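Local coordinates for protein cytochrome P450 (CYP102L1) (Mycobacterium phage Adler, PDB 6N6Q) that binds haem and, as a phage-encoded cytochrome P450, probably uses it to insert oxygen into an organic substrate, at residues L39-E42 and G43-H46; D138-N141 and T142-Q145; A195-R198 and T199-P203; D233-I237 and N238-G242. All blocks are in the same frame, centred on the assembly; numbering follows the deposited sequence.

Contact 1 of 4, residues L39-E42 and G43-H46; sequences LTRE and GRRH
Glu42 and His46 form a carboxylate-histidine hydrogen bond four residues apart, a local polar contact where helix 35-43 gives way to the loop before strand 49-53. His46 NE2 donates a hydrogen bond to Glu42 OE1 at 2.7 Å. The oxygen lies almost in the imidazole plane, but it is met on its anti side, 34° out of the plane of the carboxylate. Glu42 reaches the ring because CG stands anti to the backbone N (chi1 164°) and the chain then bends at the next bond. The same oxygen forms a longer salt bridge to Arg45 NE, 3.4 Å from Glu42 OE1, and that guanidinium has Glu42 OE2 over one face. One carboxylate thus faces two cationic or potentially cationic groups, which would favour its ionised form. The backbone bonds weaken from here: Gly43 N reaches Leu39 O at 2.7 Å, whereas the bond from Arg45 N to Glu42 O is weak at 3.4 Å. Gly43 to His46 form a type I turn. Around the contact, the His46 ring stacks with Phe50 of strand 49-53, Glu42 packs on Phe50 and Gln52 of that strand, and Thr40 OG1 bonds to His376 of helix 375-379.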
ATOM      1  N   LEU A  39      17.466   8.783   4.894  1.00 54.73           N
ATOM      2  CA  LEU A  39      18.326   7.607   4.960  1.00 53.27           C
ATOM      3  C   LEU A  39      18.936   7.285   3.605  1.00 54.82           C
ATOM      4  O   LEU A  39      20.081   6.824   3.537  1.00 56.07           O
ATOM      5  CB  LEU A  39      17.539   6.407   5.486  1.00 48.68           C
ATOM      6  CG  LEU A  39      17.026   6.505   6.922  1.00 60.33           C
ATOM      7  CD1 LEU A  39      16.152   5.306   7.276  1.00 47.59           C
ATOM      8  CD2 LEU A  39      18.188   6.627   7.893  1.00 53.26           C
ATOM      9  N   THR A  40      18.194   7.523   2.521  1.00 55.96           N
ATOM     10  CA  THR A  40      18.723   7.269   1.184  1.00 53.90           C
ATOM     11  C   THR A  40      19.899   8.188   0.877  1.00 57.25           C
ATOM     12  O   THR A  40      20.932   7.739   0.366  1.00 57.35           O
ATOM     13  CB  THR A  40      17.614   7.438   0.143  1.00 57.56           C
ATOM     14  OG1 THR A  40      16.609   6.438   0.346  1.00 61.93           O
ATOM     15  CG2 THR A  40      18.171   7.308  -1.269  1.00 49.94           C
ATOM     16  N   ARG A  41      19.760   9.482   1.182  1.00 56.96           N
ATOM     17  CA  ARG A  41      20.880  10.401   1.012  1.00 62.16           C
ATOM     18  C   ARG A  41      22.036  10.027   1.930  1.00 59.46           C
ATOM     19  O   ARG A  41      23.206  10.111   1.539  1.00 65.43           O
ATOM     20  CB  ARG A  41      20.428  11.839   1.275  1.00 57.74           C
ATOM     21  CG  ARG A  41      19.303  12.311   0.371  1.00 65.04           C
ATOM     22  CD  ARG A  41      19.103  13.815   0.470  1.00 72.82           C
ATOM     23  NE  ARG A  41      18.029  14.282  -0.404  1.00 85.16           N
ATOM     24  CZ  ARG A  41      18.172  14.524  -1.704  1.00 90.27           C
ATOM     25  NH1 ARG A  41      19.348  14.341  -2.289  1.00 84.79           N
ATOM     26  NH2 ARG A  41      17.139  14.946  -2.420  1.00 80.81           N
ATOM     27  N   GLU A  42      21.723   9.604   3.157  1.00 58.06           N
ATOM     28  CA  GLU A  42      22.756   9.153   4.082  1.00 58.93           C
ATOM     29  C   GLU A  42      23.442   7.886   3.587  1.00 60.09           C
ATOM     30  O   GLU A  42      24.644   7.703   3.814  1.00 61.86           O
ATOM     31  CB  GLU A  42      22.141   8.930   5.467  1.00 61.52           C
ATOM     32  CG  GLU A  42      22.982   8.107   6.435  1.00 63.63           C
ATOM     33  CD  GLU A  42      24.261   8.801   6.849  1.00 65.76           C
ATOM     34  OE1 GLU A  42      25.163   8.121   7.383  1.00 66.57           O
ATOM     35  OE2 GLU A  42      24.366  10.026   6.642  1.00 69.53           O
ATOM     36  N   GLY A  43      22.707   7.014   2.894  1.00 54.99           N
ATOM     37  CA  GLY A  43      23.268   5.750   2.452  1.00 60.72           C
ATOM     38  C   GLY A  43      24.316   5.872   1.367  1.00 61.85           C
ATOM     39  O   GLY A  43      25.114   4.945   1.188  1.00 58.41           O
ATOM     40  N   ARG A  44      24.337   6.987   0.637  1.00 60.71           N
ATOM     41  CA  ARG A  44      25.285   7.136  -0.461  1.00 64.20           C
ATOM     42  C   ARG A  44      26.703   7.431   0.008  1.00 67.00           C
ATOM     43  O   ARG A  44      27.630   7.363  -0.805  1.00 77.19           O
ATOM     44  CB  ARG A  44      24.817   8.229  -1.423  1.00 67.82           C
ATOM     45  CG  ARG A  44      23.721   7.772  -2.373  1.00 68.41           C
ATOM     46  CD  ARG A  44      23.483   8.783  -3.479  1.00 74.41           C
ATOM     47  NE  ARG A  44      22.928  10.034  -2.970  1.00 77.62           N
ATOM     48  CZ  ARG A  44      21.628  10.275  -2.847  1.00 69.57           C
ATOM     49  NH1 ARG A  44      20.744   9.348  -3.195  1.00 69.83           N
ATOM     50  NH2 ARG A  44      21.210  11.441  -2.375  1.00 73.40           N
ATOM     51  N   ARG A  45      26.898   7.752   1.285  1.00 63.30           N
ATOM     52  CA  ARG A  45      28.232   7.897   1.847  1.00 63.02           C
ATOM     53  C   ARG A  45      28.706   6.626   2.539  1.00 63.37           C
ATOM     54  O   ARG A  45      29.789   6.618   3.132  1.00 66.70           O
ATOM     55  CB  ARG A  45      28.280   9.084   2.812  1.00 68.07           C
ATOM     56  CG  ARG A  45      27.781   8.803   4.222  1.00 70.97           C
ATOM     57  CD  ARG A  45      27.950  10.039   5.095  1.00 69.78           C
ATOM     58  NE  ARG A  45      28.053   9.709   6.513  1.00 73.36           N
ATOM     59  CZ  ARG A  45      28.359  10.590   7.460  1.00 73.38           C
ATOM     60  NH1 ARG A  45      28.593  11.855   7.139  1.00 73.82           N
ATOM     61  NH2 ARG A  45      28.436  10.208   8.727  1.00 76.63           N
ATOM     62  N   HIS A  46      27.923   5.553   2.469  1.00 59.68           N
ATOM     63  CA  HIS A  46      28.273   4.250   3.014  1.00 55.65           C
ATOM     64  C   HIS A  46      28.273   3.216   1.890  1.00 59.25           C
ATOM     65  O   HIS A  46      27.987   3.523   0.731  1.00 64.05           O
ATOM     66  CB  HIS A  46      27.308   3.850   4.135  1.00 56.76           C
ATOM     67  CG  HIS A  46      27.346   4.767   5.318  1.00 61.38           C
ATOM     68  ND1 HIS A  46      28.395   4.785   6.212  1.00 56.31           N
ATOM     69  CD2 HIS A  46      26.462   5.694   5.757  1.00 62.88           C
ATOM     70  CE1 HIS A  46      28.157   5.684   7.149  1.00 61.58           C
ATOM     71  NE2 HIS A  46      26.991   6.250   6.898  1.00 63.19           N
TER

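Contact 2 of 4, residues D138-N141 and T142-Q145; sequences DAWN and TRAQ
Trp140 and Arg143, three residues apart in the last turns of helix 119-145, the probable D helix, carry the side-chain part of a contact otherwise made by the helix backbone. Among backbone bonds, two of the i to i+4 kind are sound: Ala144 N to Trp140 O and Gln145 N to Asn141 O, each 2.9 Å. The preceding turn is slacker, for Ala139 O receives only weak bonds, from Thr142 N at 3.3 Å and from Arg143 N at 3.5 Å. The nonpolar contact is that of Arg143 CD with Trp140 CD1, 4.0 Å away; CD meets the indole obliquely, and the guanidinium plane stands 87° to the ring. A bend at chi3 (58°) turns the arginine after its CD has met the indole. Trp140, Asn141 and Ala144 also pack on Phe440 of strand 440-444. The polar ends of both large side chains look to one residue of the next helix, 152-169: Trp140 NE1 bonds to Glu155 OE1 and Arg143 NH1 forms a salt bridge with Glu155 OE2. Each oxygen of that carboxylate therefore has its own donor, a pairing that should favour the charged form of Glu155 and fix how it is turned.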
ATOM      1  N   ASP A 138     -17.621   8.978 -13.013  1.00 51.45           N
ATOM      2  CA  ASP A 138     -18.840   9.774 -13.114  1.00 47.28           C
ATOM      3  C   ASP A 138     -18.740  11.044 -12.282  1.00 50.37           C
ATOM      4  O   ASP A 138     -19.159  12.121 -12.725  1.00 60.16           O
ATOM      5  CB  ASP A 138     -20.046   8.942 -12.682  1.00 56.66           C
ATOM      6  CG  ASP A 138     -20.356   7.815 -13.650  1.00 58.65           C
ATOM      7  OD1 ASP A 138     -19.732   7.770 -14.732  1.00 61.26           O
ATOM      8  OD2 ASP A 138     -21.221   6.973 -13.326  1.00 57.81           O
ATOM      9  N   ALA A 139     -18.188  10.942 -11.072  1.00 51.21           N
ATOM     10  CA  ALA A 139     -18.004  12.129 -10.245  1.00 52.04           C
ATOM     11  C   ALA A 139     -16.979  13.074 -10.859  1.00 60.44           C
ATOM     12  O   ALA A 139     -17.148  14.299 -10.815  1.00 61.15           O
ATOM     13  CB  ALA A 139     -17.588  11.728  -8.832  1.00 48.58           C
ATOM     14  N   TRP A 140     -15.910  12.526 -11.444  1.00 56.25           N
ATOM     15  CA  TRP A 140     -14.891  13.362 -12.065  1.00 58.57           C
ATOM     16  C   TRP A 140     -15.366  13.993 -13.367  1.00 65.16           C
ATOM     17  O   TRP A 140     -14.734  14.942 -13.845  1.00 67.28           O
ATOM     18  CB  TRP A 140     -13.616  12.549 -12.304  1.00 55.16           C
ATOM     19  CG  TRP A 140     -12.772  12.404 -11.070  1.00 56.47           C
ATOM     20  CD1 TRP A 140     -13.122  12.743  -9.795  1.00 56.16           C
ATOM     21  CD2 TRP A 140     -11.435  11.893 -10.995  1.00 57.23           C
ATOM     22  NE1 TRP A 140     -12.089  12.471  -8.932  1.00 56.91           N
ATOM     23  CE2 TRP A 140     -11.041  11.949  -9.643  1.00 55.23           C
ATOM     24  CE3 TRP A 140     -10.533  11.391 -11.940  1.00 60.09           C
ATOM     25  CZ2 TRP A 140      -9.786  11.525  -9.212  1.00 53.21           C
ATOM     26  CZ3 TRP A 140      -9.286  10.974 -11.511  1.00 56.87           C
ATOM     27  CH2 TRP A 140      -8.926  11.040 -10.159  1.00 48.01           C
ATOM     28  N   ASN A 141     -16.454  13.491 -13.955  1.00 60.89           N
ATOM     29  CA  ASN A 141     -17.044  14.162 -15.110  1.00 61.66           C
ATOM     30  C   ASN A 141     -17.528  15.557 -14.735  1.00 65.14           C
ATOM     31  O   ASN A 141     -17.266  16.533 -15.448  1.00 65.45           O
ATOM     32  CB  ASN A 141     -18.199  13.333 -15.676  1.00 66.19           C
ATOM     33  CG  ASN A 141     -17.726  12.117 -16.449  1.00 69.71           C
ATOM     34  OD1 ASN A 141     -16.616  12.097 -16.985  1.00 63.03           O
ATOM     35  ND2 ASN A 141     -18.574  11.096 -16.518  1.00 65.71           N
ATOM     36  N   THR A 142     -18.237  15.667 -13.608  1.00 67.03           N
ATOM     37  CA  THR A 142     -18.746  16.962 -13.170  1.00 68.92           C
ATOM     38  C   THR A 142     -17.608  17.923 -12.845  1.00 72.92           C
ATOM     39  O   THR A 142     -17.702  19.124 -13.118  1.00 76.85           O
ATOM     40  CB  THR A 142     -19.656  16.780 -11.955  1.00 64.17           C
ATOM     41  OG1 THR A 142     -20.639  15.778 -12.241  1.00 63.69           O
ATOM     42  CG2 THR A 142     -20.356  18.085 -11.609  1.00 67.70           C
ATOM     43  N   ARG A 143     -16.521  17.409 -12.265  1.00 68.93           N
ATOM     44  CA  ARG A 143     -15.386  18.266 -11.945  1.00 68.00           C
ATOM     45  C   ARG A 143     -14.643  18.703 -13.200  1.00 65.67           C
ATOM     46  O   ARG A 143     -14.136  19.828 -13.258  1.00 71.37           O
ATOM     47  CB  ARG A 143     -14.443  17.545 -10.983  1.00 66.60           C
ATOM     48  CG  ARG A 143     -15.164  16.888  -9.819  1.00 66.63           C
ATOM     49  CD  ARG A 143     -14.206  16.493  -8.716  1.00 70.46           C
ATOM     50  NE  ARG A 143     -13.463  17.643  -8.213  1.00 68.14           N
ATOM     51  CZ  ARG A 143     -12.818  17.663  -7.053  1.00 69.29           C
ATOM     52  NH1 ARG A 143     -12.831  16.594  -6.267  1.00 74.91           N
ATOM     53  NH2 ARG A 143     -12.165  18.753  -6.675  1.00 68.21           N
ATOM     54  N   ALA A 144     -14.565  17.832 -14.209  1.00 70.26           N
ATOM     55  CA  ALA A 144     -13.982  18.231 -15.485  1.00 66.14           C
ATOM     56  C   ALA A 144     -14.847  19.275 -16.176  1.00 71.86           C
ATOM     57  O   ALA A 144     -14.328  20.195 -16.819  1.00 79.62           O
ATOM     58  CB  ALA A 144     -13.797  17.008 -16.383  1.00 61.19           C
ATOM     59  N   GLN A 145     -16.169  19.145 -16.053  1.00 75.47           N
ATOM     60  CA  GLN A 145     -17.082  20.113 -16.651  1.00 76.49           C
ATOM     61  C   GLN A 145     -16.933  21.488 -16.010  1.00 76.38           C
ATOM     62  O   GLN A 145     -17.044  22.514 -16.692  1.00 70.65           O
ATOM     63  CB  GLN A 145     -18.518  19.602 -16.524  1.00 75.34           C
ATOM     64  CG  GLN A 145     -19.592  20.671 -16.580  1.00 84.65           C
ATOM     65  CD  GLN A 145     -20.965  20.120 -16.250  1.00 86.01           C
ATOM     66  OE1 GLN A 145     -21.098  18.972 -15.824  1.00 83.54           O
ATOM     67  NE2 GLN A 145     -21.996  20.935 -16.448  1.00 86.35           N
TER

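Contact 3 of 4, residues A195-R198 and T199-P203; sequences ANRR and TDSIP
The guanidinium of Arg197 carries Ile202 on one face, CG1 of the isoleucine lying 3.6 Å above the plane and displaced toward the rim. The two side chains cross at about a right angle, and Arg197 NH2 also touches Ile202 CG2 at 3.7 Å. Arg197 NH1 comes within 3.6 Å of Pro203 CD, which approaches obliquely, and the group also makes a cation-pi contact with Tyr194. The guanidinium of Arg198 is met instead at its edge, where Thr199 CB lies in the plane. Thr199 CG2 adds a contact with Arg198 NE at 3.5 Å. Both arginines sit in the loop that leads out of helix 183-196, the probable F helix of the P450 fold, so the turn probably belongs to the F-G region. Here Arg198 O is the shared acceptor. Ser201 OG donates to it at 2.7 Å, in the carbonyl plane and on a lone pair, while Ile202 N makes a weak bond of 2.8 Å to the same Arg198 O. The hydroxyl reaches back because OG lies between the backbone N and the carbonyl carbon (chi1 63°). Arg197 NE bonds to Tyr194 O and its NH2 pairs with Glu206 of the next helix, while Arg198 NH1 forms a salt bridge with Asp56.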
ATOM      1  N   ALA A 195      -1.915   6.499  17.420  1.00 57.22           N
ATOM      2  CA  ALA A 195      -1.036   5.347  17.579  1.00 57.97           C
ATOM      3  C   ALA A 195       0.422   5.710  17.320  1.00 65.64           C
ATOM      4  O   ALA A 195       1.317   5.230  18.024  1.00 68.09           O
ATOM      5  CB  ALA A 195      -1.478   4.220  16.646  1.00 55.52           C
ATOM      6  N   ASN A 196       0.677   6.558  16.321  1.00 70.17           N
ATOM      7  CA  ASN A 196       2.047   6.909  15.966  1.00 71.57           C
ATOM      8  C   ASN A 196       2.689   7.849  16.979  1.00 78.52           C
ATOM      9  O   ASN A 196       3.914   8.019  16.948  1.00 78.40           O
ATOM     10  CB  ASN A 196       2.082   7.537  14.570  1.00 78.13           C
ATOM     11  CG  ASN A 196       3.497   7.726  14.044  1.00 88.25           C
ATOM     12  OD1 ASN A 196       4.146   8.736  14.319  1.00 94.27           O
ATOM     13  ND2 ASN A 196       3.979   6.752  13.280  1.00 77.67           N
ATOM     14  N   ARG A 197       1.897   8.454  17.866  1.00 76.81           N
ATOM     15  CA  ARG A 197       2.398   9.365  18.891  1.00 78.45           C
ATOM     16  C   ARG A 197       3.653   8.820  19.553  1.00 83.44           C
ATOM     17  O   ARG A 197       3.655   7.705  20.084  1.00 87.27           O
ATOM     18  CB  ARG A 197       1.327   9.597  19.956  1.00 78.01           C
ATOM     19  CG  ARG A 197       0.114  10.388  19.524  1.00 74.53           C
ATOM     20  CD  ARG A 197      -0.767  10.587  20.740  1.00 66.93           C
ATOM     21  NE  ARG A 197      -0.780   9.371  21.548  1.00 64.48           N
ATOM     22  CZ  ARG A 197      -0.859   9.349  22.873  1.00 71.03           C
ATOM     23  NH1 ARG A 197      -0.931  10.483  23.557  1.00 74.51           N
ATOM     24  NH2 ARG A 197      -0.859   8.188  23.515  1.00 69.20           N
ATOM     25  N   ARG A 198       4.722   9.607  19.524  1.00 87.18           N
ATOM     26  CA  ARG A 198       5.976   9.149  20.092  1.00 94.25           C
ATOM     27  C   ARG A 198       5.951   9.275  21.613  1.00 95.64           C
ATOM     28  O   ARG A 198       5.211  10.080  22.185  1.00 96.43           O
ATOM     29  CB  ARG A 198       7.153   9.926  19.504  1.00 94.52           C
ATOM     30  CG  ARG A 198       8.494   9.205  19.607  1.00100.20           C
ATOM     31  CD  ARG A 198       8.379   7.734  19.209  1.00 97.34           C
ATOM     32  NE  ARG A 198       8.056   6.874  20.345  1.00 93.41           N
ATOM     33  CZ  ARG A 198       7.753   5.584  20.256  1.00 94.87           C
ATOM     34  NH1 ARG A 198       7.740   4.980  19.075  1.00 89.78           N
ATOM     35  NH2 ARG A 198       7.460   4.900  21.354  1.00 90.54           N
ATOM     36  N   THR A 199       6.787   8.457  22.265  1.00 97.86           N
ATOM     37  CA  THR A 199       6.794   8.355  23.722  1.00 99.05           C
ATOM     38  C   THR A 199       6.989   9.704  24.401  1.00 99.33           C
ATOM     39  O   THR A 199       6.537   9.898  25.536  1.00100.88           O
ATOM     40  CB  THR A 199       7.889   7.382  24.171  1.00 98.40           C
ATOM     41  OG1 THR A 199       8.019   7.428  25.598  1.00106.51           O
ATOM     42  CG2 THR A 199       9.225   7.742  23.530  1.00 93.12           C
ATOM     43  N   ASP A 200       7.652  10.647  23.730  1.00 97.72           N
ATOM     44  CA  ASP A 200       7.795  11.981  24.299  1.00 98.06           C
ATOM     45  C   ASP A 200       6.498  12.771  24.190  1.00100.44           C
ATOM     46  O   ASP A 200       6.127  13.492  25.123  1.00 99.96           O
ATOM     47  CB  ASP A 200       8.942  12.725  23.614  1.00101.02           C
ATOM     48  CG  ASP A 200      10.234  11.930  23.618  1.00110.01           C
ATOM     49  OD1 ASP A 200      10.607  11.395  22.552  1.00107.48           O
ATOM     50  OD2 ASP A 200      10.865  11.827  24.692  1.00114.87           O
ATOM     51  N   SER A 201       5.794  12.644  23.064  1.00100.03           N
ATOM     52  CA  SER A 201       4.487  13.269  22.913  1.00 94.52           C
ATOM     53  C   SER A 201       3.389  12.525  23.660  1.00 95.69           C
ATOM     54  O   SER A 201       2.273  13.044  23.765  1.00 94.22           O
ATOM     55  CB  SER A 201       4.118  13.378  21.431  1.00 96.48           C
ATOM     56  OG  SER A 201       4.007  12.098  20.836  1.00 96.17           O
ATOM     57  N   ILE A 202       3.672  11.329  24.169  1.00 97.69           N
ATOM     58  CA  ILE A 202       2.723  10.585  24.993  1.00 96.57           C
ATOM     59  C   ILE A 202       2.862  11.068  26.432  1.00 96.66           C
ATOM     60  O   ILE A 202       3.918  10.870  27.050  1.00 94.78           O
ATOM     61  CB  ILE A 202       2.956   9.068  24.901  1.00 92.15           C
ATOM     62  CG1 ILE A 202       2.751   8.575  23.468  1.00 90.07           C
ATOM     63  CG2 ILE A 202       2.029   8.330  25.854  1.00 83.33           C
ATOM     64  CD1 ILE A 202       3.073   7.107  23.282  1.00 90.72           C
ATOM     65  N   PRO A 203       1.839  11.710  26.997  1.00 95.41           N
ATOM     66  CA  PRO A 203       1.930  12.150  28.394  1.00 98.31           C
ATOM     67  C   PRO A 203       2.131  10.968  29.332  1.00100.43           C
ATOM     68  O   PRO A 203       1.572   9.888  29.130  1.00101.71           O
ATOM     69  CB  PRO A 203       0.584  12.841  28.633  1.00 95.64           C
ATOM     70  CG  PRO A 203       0.113  13.237  27.273  1.00 95.95           C
ATOM     71  CD  PRO A 203       0.588  12.147  26.359  1.00 89.33           C
TER

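Contact 4 of 4, residues D233-I237 and N238-G242; sequences DVRRI and NPRVG
Arg235 and Arg240 lay their guanidinium groups flat on one another, with centres 4.1 Å apart and planes only 4° from parallel. Arg235 NH2 and Arg240 NH1 are 3.9 Å apart, and each group has a terminal nitrogen of the other over its centre. Farther back, the stems meet at Arg235 CD and Arg240 CD, also 3.9 Å apart. Both chains fold to get there: Arg235 bends at chi2 and chi3, and Arg240 does the same after CG has set out beside its backbone N (chi1 -61°). Behind the stack the backbone turns out of helix 212-237. Asn238 N bonds to Arg235 O at 2.8 Å from well above the carbonyl plane, 67° out of it, and only weakly to Val234 O. Asn238 then forms an Asx turn, its OD1 accepting from Arg240 N at 2.6 Å, which probably holds the backbone from which Arg240 reaches back to Arg235. Farther out lie the acids: Arg235 NH1 makes salt bridges with Asp246 and with Asp249 of helix 247-253, and Arg240 has long, weak ion pairs with these two and with Asp170. The stacked guanidinium groups thus share a set of acids, whose negative charge probably balances the close pairing of two cations.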
ATOM      1  N   ASP A 233     -21.934  -9.108  12.270  1.00 55.11           N
ATOM      2  CA  ASP A 233     -23.210  -9.674  12.700  1.00 53.63           C
ATOM      3  C   ASP A 233     -24.234  -9.683  11.571  1.00 50.08           C
ATOM      4  O   ASP A 233     -24.969 -10.663  11.402  1.00 47.25           O
ATOM      5  CB  ASP A 233     -23.752  -8.903  13.903  1.00 56.53           C
ATOM      6  CG  ASP A 233     -23.018  -9.234  15.186  1.00 77.71           C
ATOM      7  OD1 ASP A 233     -22.621 -10.408  15.357  1.00 80.18           O
ATOM      8  OD2 ASP A 233     -22.837  -8.325  16.025  1.00 77.78           O
ATOM      9  N   VAL A 234     -24.303  -8.600  10.792  1.00 48.98           N
ATOM     10  CA  VAL A 234     -25.273  -8.525   9.701  1.00 48.36           C
ATOM     11  C   VAL A 234     -25.013  -9.625   8.678  1.00 50.43           C
ATOM     12  O   VAL A 234     -25.948 -10.269   8.187  1.00 52.05           O
ATOM     13  CB  VAL A 234     -25.244  -7.127   9.055  1.00 45.54           C
ATOM     14  CG1 VAL A 234     -26.051  -7.114   7.768  1.00 48.58           C
ATOM     15  CG2 VAL A 234     -25.782  -6.085  10.023  1.00 52.20           C
ATOM     16  N   ARG A 235     -23.741  -9.866   8.349  1.00 48.20           N
ATOM     17  CA  ARG A 235     -23.416 -10.910   7.384  1.00 45.49           C
ATOM     18  C   ARG A 235     -23.728 -12.295   7.937  1.00 48.84           C
ATOM     19  O   ARG A 235     -24.153 -13.185   7.190  1.00 49.67           O
ATOM     20  CB  ARG A 235     -21.945 -10.816   6.984  1.00 41.85           C
ATOM     21  CG  ARG A 235     -21.503 -11.900   6.017  1.00 45.27           C
ATOM     22  CD  ARG A 235     -22.201 -11.750   4.678  1.00 54.87           C
ATOM     23  NE  ARG A 235     -21.848 -10.489   4.035  1.00 51.82           N
ATOM     24  CZ  ARG A 235     -20.808 -10.335   3.224  1.00 49.12           C
ATOM     25  NH1 ARG A 235     -20.020 -11.366   2.952  1.00 48.51           N
ATOM     26  NH2 ARG A 235     -20.555  -9.152   2.686  1.00 54.98           N
ATOM     27  N   ARG A 236     -23.518 -12.498   9.240  1.00 50.22           N
ATOM     28  CA  ARG A 236     -23.833 -13.785   9.851  1.00 50.15           C
ATOM     29  C   ARG A 236     -25.301 -14.146   9.673  1.00 54.39           C
ATOM     30  O   ARG A 236     -25.638 -15.326   9.529  1.00 53.43           O
ATOM     31  CB  ARG A 236     -23.465 -13.764  11.334  1.00 48.63           C
ATOM     32  CG  ARG A 236     -21.972 -13.860  11.605  1.00 50.42           C
ATOM     33  CD  ARG A 236     -21.665 -13.635  13.075  1.00 50.89           C
ATOM     34  NE  ARG A 236     -22.687 -14.226  13.933  1.00 62.53           N
ATOM     35  CZ  ARG A 236     -22.689 -15.494  14.328  1.00 66.01           C
ATOM     36  NH1 ARG A 236     -21.717 -16.312  13.943  1.00 66.54           N
ATOM     37  NH2 ARG A 236     -23.664 -15.945  15.107  1.00 49.89           N
ATOM     38  N   ILE A 237     -26.186 -13.145   9.671  1.00 55.38           N
ATOM     39  CA  ILE A 237     -27.602 -13.392   9.433  1.00 57.68           C
ATOM     40  C   ILE A 237     -27.877 -13.684   7.962  1.00 58.13           C
ATOM     41  O   ILE A 237     -28.887 -14.317   7.636  1.00 66.33           O
ATOM     42  CB  ILE A 237     -28.426 -12.186   9.929  1.00 56.45           C
ATOM     43  CG1 ILE A 237     -28.028 -11.831  11.361  1.00 48.90           C
ATOM     44  CG2 ILE A 237     -29.913 -12.479   9.870  1.00 59.20           C
ATOM     45  CD1 ILE A 237     -28.213 -12.966  12.341  1.00 51.94           C
ATOM     46  N   ASN A 238     -26.988 -13.260   7.066  1.00 59.63           N
ATOM     47  CA  ASN A 238     -27.199 -13.418   5.632  1.00 56.17           C
ATOM     48  C   ASN A 238     -26.652 -14.763   5.170  1.00 58.93           C
ATOM     49  O   ASN A 238     -25.439 -14.991   5.268  1.00 64.41           O
ATOM     50  CB  ASN A 238     -26.520 -12.288   4.872  1.00 54.87           C
ATOM     51  CG  ASN A 238     -26.878 -12.267   3.396  1.00 58.15           C
ATOM     52  OD1 ASN A 238     -27.127 -13.304   2.784  1.00 58.04           O
ATOM     53  ND2 ASN A 238     -26.901 -11.072   2.816  1.00 65.16           N
ATOM     54  N   PRO A 239     -27.492 -15.669   4.660  1.00 56.11           N
ATOM     55  CA  PRO A 239     -26.978 -16.941   4.128  1.00 61.45           C
ATOM     56  C   PRO A 239     -26.310 -16.830   2.764  1.00 63.55           C
ATOM     57  O   PRO A 239     -25.693 -17.811   2.322  1.00 59.12           O
ATOM     58  CB  PRO A 239     -28.237 -17.817   4.052  1.00 67.18           C
ATOM     59  CG  PRO A 239     -29.353 -16.844   3.882  1.00 60.63           C
ATOM     60  CD  PRO A 239     -28.965 -15.628   4.679  1.00 56.63           C
ATOM     61  N   ARG A 240     -26.426 -15.685   2.082  1.00 63.95           N
ATOM     62  CA  ARG A 240     -25.697 -15.414   0.837  1.00 59.43           C
ATOM     63  C   ARG A 240     -25.953 -16.492  -0.218  1.00 63.35           C
ATOM     64  O   ARG A 240     -25.026 -17.010  -0.846  1.00 61.63           O
ATOM     65  CB  ARG A 240     -24.198 -15.262   1.110  1.00 63.01           C
ATOM     66  CG  ARG A 240     -23.845 -14.118   2.046  1.00 67.62           C
ATOM     67  CD  ARG A 240     -23.719 -12.802   1.297  1.00 63.55           C
ATOM     68  NE  ARG A 240     -22.604 -12.824   0.355  1.00 66.63           N
ATOM     69  CZ  ARG A 240     -22.194 -11.771  -0.344  1.00 60.73           C
ATOM     70  NH1 ARG A 240     -22.806 -10.603  -0.207  1.00 60.28           N
ATOM     71  NH2 ARG A 240     -21.169 -11.886  -1.178  1.00 59.01           N
ATOM     72  N   VAL A 241     -27.231 -16.824  -0.413  1.00 55.52           N
ATOM     73  CA  VAL A 241     -27.592 -17.872  -1.360  1.00 58.25           C
ATOM     74  C   VAL A 241     -27.191 -17.463  -2.770  1.00 54.20           C
ATOM     75  O   VAL A 241     -27.392 -16.317  -3.191  1.00 50.66           O
ATOM     76  CB  VAL A 241     -29.099 -18.172  -1.273  1.00 63.60           C
ATOM     77  CG1 VAL A 241     -29.536 -19.090  -2.406  1.00 55.20           C
ATOM     78  CG2 VAL A 241     -29.434 -18.794   0.073  1.00 59.55           C
ATOM     79  N   GLY A 242     -26.594 -18.403  -3.501  1.00 55.90           N
ATOM     80  CA  GLY A 242     -26.274 -18.197  -4.900  1.00 52.99           C
ATOM     81  C   GLY A 242     -25.141 -17.238  -5.177  1.00 53.59           C
ATOM     82  O   GLY A 242     -24.993 -16.785  -6.313  1.00 50.81           O
TER

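How the contacts relate
Followed from the N terminus, the four contacts come in series, and none nests within or crosses another. Each joins adjacent segments of one continuous stretch, so none closes a long loop. Contact 1 turns the chain out of helix 35-43 toward strand 49-53 at the edge of the mixed sheet. Contact 2 lies at the end of helix 119-145, next to strands 440-444 and 464-469. Contact 3 opens the loop between helices 183-196 and 206-209, and contact 4 lies where helix 212-237 gives way to the loop before helix 247-253. None touches another: contacts 1 and 3 are nearest, about 14 Å between closest atoms, while contacts 1 and 4 lie on opposite sides of the chain's centre.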